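Local structure of putative lipoprotein (Campylobacter jejuni subsp. jejuni, 2G5G) at residues Leu208-Asn213 against Gln235-Ser240. The protein binds heme, taking up a cofacial pair of hemes with tyrosine ligation as it dimerises, and probably serves in bacterial heme transport. Residues are numbered along the deposited sequence; the frame is centred on the assembly and turned at random.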
ATOM      1  N   LEU A 208       1.013  -9.723  24.799  1.00 19.91           N
ATOM      2  CA  LEU A 208       0.121 -10.515  25.663  1.00 20.37           C
ATOM      3  C   LEU A 208       0.920 -11.435  26.591  1.00 19.91           C
ATOM      4  O   LEU A 208       0.616 -11.585  27.781  1.00 20.55           O
ATOM      5  CB  LEU A 208      -0.870 -11.308  24.800  1.00 20.19           C
ATOM      6  CG  LEU A 208      -1.824 -10.463  23.944  1.00 19.00           C
ATOM      7  CD1 LEU A 208      -2.669 -11.340  23.015  1.00 18.80           C
ATOM      8  CD2 LEU A 208      -2.749  -9.584  24.843  1.00 18.95           C
ATOM      9  N   VAL A 209       1.971 -12.007  26.039  1.00 20.61           N
ATOM     10  CA  VAL A 209       2.805 -12.961  26.726  1.00 21.11           C
ATOM     11  C   VAL A 209       3.540 -12.301  27.902  1.00 21.13           C
ATOM     12  O   VAL A 209       3.716 -12.919  28.953  1.00 21.69           O
ATOM     13  CB  VAL A 209       3.804 -13.554  25.726  1.00 21.49           C
ATOM     14  CG1 VAL A 209       5.051 -14.119  26.423  1.00 21.05           C
ATOM     15  CG2 VAL A 209       3.102 -14.630  24.896  1.00 20.54           C
ATOM     16  N   HIS A 210       3.966 -11.059  27.707  1.00 20.15           N
ATOM     17  CA  HIS A 210       4.758 -10.390  28.743  1.00 20.85           C
ATOM     18  C   HIS A 210       3.966  -9.586  29.748  1.00 20.31           C
ATOM     19  O   HIS A 210       4.533  -9.106  30.725  1.00 19.39           O
ATOM     20  CB  HIS A 210       5.914  -9.590  28.118  1.00 19.51           C
ATOM     21  CG  HIS A 210       6.868 -10.473  27.375  1.00 22.76           C
ATOM     22  ND1 HIS A 210       6.828 -10.623  26.003  1.00 19.30           N
ATOM     23  CD2 HIS A 210       7.852 -11.292  27.820  1.00 23.65           C
ATOM     24  CE1 HIS A 210       7.764 -11.481  25.634  1.00 23.97           C
ATOM     25  NE2 HIS A 210       8.390 -11.912  26.716  1.00 25.54           N
ATOM     26  N   HIS A 211       2.660  -9.462  29.542  1.00 19.91           N
ATOM     27  CA  HIS A 211       1.854  -8.627  30.413  1.00 20.52           C
ATOM     28  C   HIS A 211       1.676  -9.260  31.801  1.00 20.21           C
ATOM     29  O   HIS A 211       1.444 -10.467  31.917  1.00 20.77           O
ATOM     30  CB  HIS A 211       0.489  -8.319  29.803  1.00 20.88           C
ATOM     31  CG  HIS A 211      -0.175  -7.152  30.446  1.00 20.33           C
ATOM     32  ND1 HIS A 211       0.427  -5.910  30.516  1.00 22.08           N
ATOM     33  CD2 HIS A 211      -1.367  -7.034  31.073  1.00 19.77           C
ATOM     34  CE1 HIS A 211      -0.369  -5.081  31.170  1.00 21.48           C
ATOM     35  NE2 HIS A 211      -1.463  -5.739  31.524  1.00 21.80           N
ATOM     36  N   VAL A 212       1.759  -8.443  32.850  1.00 20.92           N
ATOM     37  CA  VAL A 212       1.730  -9.012  34.234  1.00 21.65           C
ATOM     38  C   VAL A 212       0.328  -9.223  34.835  1.00 21.15           C
ATOM     39  O   VAL A 212       0.194  -9.848  35.893  1.00 22.66           O
ATOM     40  CB  VAL A 212       2.603  -8.185  35.196  1.00 22.05           C
ATOM     41  CG1 VAL A 212       4.067  -8.260  34.741  1.00 22.60           C
ATOM     42  CG2 VAL A 212       2.110  -6.744  35.286  1.00 23.68           C
ATOM     43  N   ASN A 213      -0.694  -8.676  34.173  1.00 20.53           N
ATOM     44  CA  ASN A 213      -2.090  -8.808  34.620  1.00 20.20           C
ATOM     45  C   ASN A 213      -2.889  -9.649  33.630  1.00 19.85           C
ATOM     46  O   ASN A 213      -2.506  -9.771  32.485  1.00 19.07           O
ATOM     47  CB  ASN A 213      -2.769  -7.452  34.725  1.00 18.97           C
ATOM     48  CG  ASN A 213      -2.097  -6.530  35.734  1.00 21.65           C
ATOM     49  OD1 ASN A 213      -1.680  -6.980  36.799  1.00 20.45           O
ATOM     50  ND2 ASN A 213      -1.984  -5.239  35.393  1.00 20.20           N
ATOM     51  N   GLN A 235       2.449 -19.755  21.627  1.00 22.36           N
ATOM     52  CA  GLN A 235       3.098 -21.059  21.811  1.00 23.32           C
ATOM     53  C   GLN A 235       4.587 -20.989  21.588  1.00 23.11           C
ATOM     54  O   GLN A 235       5.359 -21.546  22.381  1.00 22.60           O
ATOM     55  CB  GLN A 235       2.544 -22.105  20.825  1.00 22.42           C
ATOM     56  CG  GLN A 235       1.097 -22.485  21.064  1.00 25.78           C
ATOM     57  CD  GLN A 235       0.629 -23.576  20.102  1.00 27.62           C
ATOM     58  OE1 GLN A 235      -0.384 -23.414  19.424  1.00 35.92           O
ATOM     59  NE2 GLN A 235       1.366 -24.696  20.046  1.00 28.03           N
ATOM     60  N   ASP A 236       4.988 -20.329  20.485  1.00 22.88           N
ATOM     61  CA  ASP A 236       6.413 -20.154  20.129  1.00 23.20           C
ATOM     62  C   ASP A 236       7.170 -19.317  21.156  1.00 23.57           C
ATOM     63  O   ASP A 236       8.379 -19.542  21.356  1.00 24.53           O
ATOM     64  CB  ASP A 236       6.589 -19.551  18.725  1.00 21.61           C
ATOM     65  CG  ASP A 236       6.424 -20.597  17.584  1.00 23.88           C
ATOM     66  OD1 ASP A 236       6.370 -21.817  17.855  1.00 23.78           O
ATOM     67  OD2 ASP A 236       6.354 -20.170  16.409  1.00 24.97           O
ATOM     68  N   PHE A 237       6.490 -18.366  21.807  1.00 22.97           N
ATOM     69  CA  PHE A 237       7.083 -17.646  22.948  1.00 22.99           C
ATOM     70  C   PHE A 237       7.315 -18.526  24.211  1.00 23.49           C
ATOM     71  O   PHE A 237       7.916 -18.052  25.189  1.00 24.11           O
ATOM     72  CB  PHE A 237       6.242 -16.385  23.323  1.00 22.70           C
ATOM     73  CG  PHE A 237       6.613 -15.115  22.557  1.00 23.81           C
ATOM     74  CD1 PHE A 237       7.854 -14.505  22.729  1.00 24.92           C
ATOM     75  CD2 PHE A 237       5.706 -14.516  21.686  1.00 25.04           C
ATOM     76  CE1 PHE A 237       8.169 -13.361  22.033  1.00 24.39           C
ATOM     77  CE2 PHE A 237       6.013 -13.358  20.999  1.00 23.84           C
ATOM     78  CZ  PHE A 237       7.248 -12.777  21.170  1.00 24.79           C
ATOM     79  N   LYS A 238       6.803 -19.760  24.198  1.00 22.34           N
ATOM     80  CA  LYS A 238       6.870 -20.723  25.313  1.00 23.01           C
ATOM     81  C   LYS A 238       6.166 -20.185  26.570  1.00 22.79           C
ATOM     82  O   LYS A 238       6.660 -20.356  27.671  1.00 22.03           O
ATOM     83  CB  LYS A 238       8.330 -21.156  25.610  1.00 23.33           C
ATOM     84  CG  LYS A 238       9.107 -21.539  24.357  1.00 26.93           C
ATOM     85  CD  LYS A 238       9.064 -23.024  24.125  1.00 35.47           C
ATOM     86  CE  LYS A 238      10.455 -23.630  24.347  1.00 39.94           C
ATOM     87  NZ  LYS A 238      10.457 -25.138  24.537  1.00 42.50           N
ATOM     88  N   SER A 239       5.010 -19.552  26.386  1.00 22.39           N
ATOM     89  CA  SER A 239       4.192 -19.094  27.502  1.00 22.79           C
ATOM     90  C   SER A 239       3.517 -20.284  28.188  1.00 22.67           C
ATOM     91  O   SER A 239       3.017 -21.188  27.517  1.00 23.12           O
ATOM     92  CB  SER A 239       3.114 -18.142  27.005  1.00 23.16           C
ATOM     93  OG  SER A 239       2.408 -17.597  28.119  1.00 21.79           O
ATOM     94  N   SER A 240       3.492 -20.286  29.525  1.00 21.86           N
ATOM     95  CA  SER A 240       2.628 -21.216  30.248  1.00 22.38           C
ATOM     96  C   SER A 240       1.281 -20.598  30.665  1.00 20.90           C
ATOM     97  O   SER A 240       0.508 -21.246  31.367  1.00 20.88           O
ATOM     98  CB  SER A 240       3.314 -21.798  31.473  1.00 22.88           C
ATOM     99  OG  SER A 240       4.261 -22.772  31.087  1.00 28.01           O
TER
HETATM  100  O   HOH W   1       3.752 -15.621  29.233  1.00 19.50           O
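V209 meets F237 and S239 where two helices of the ChaN-type α/β fold run out at the surface: the C-terminal end of helix 187-210, which leads into strand 214-220, and the Schellman motif that closes helix 230-236 at K238 ahead of strand 243-248. Both methyls of V209 reach the benzylic carbon of F237, with CG2 3.9 Å from F237 CB. The same CG2 lies 4.1 Å from S239 CB, so one branch touches the residues on both sides of K238. With CG2 placed beside its own backbone N and CG1 beside the carbonyl carbon (chi1 157°), V209 also lays CG1 over the centre of the H210 ring, 3.8 Å above its plane. No direct hydrogen bond joins the segments. K241 N binds S239 OG, and this hydroxyl also meets a water, 2.6 Å from S239 OG, that donates to V209 O at 2.7 Å. H210 comes next and makes a T-shaped pair with F237, the planes standing at 84° with centroids 5.6 Å apart. The imidazole is also tied back into its own helix by a hydrogen bond between ND1 and D206 O, which helps fix its rotation. F237 extends the packing along helix 187-210 to R202, A205 and D206. The imidazole edge comes in over one side of the phenyl and not over its centre, the nearest atoms being H210 CE1 and F237 CE1, 4.1 Å apart.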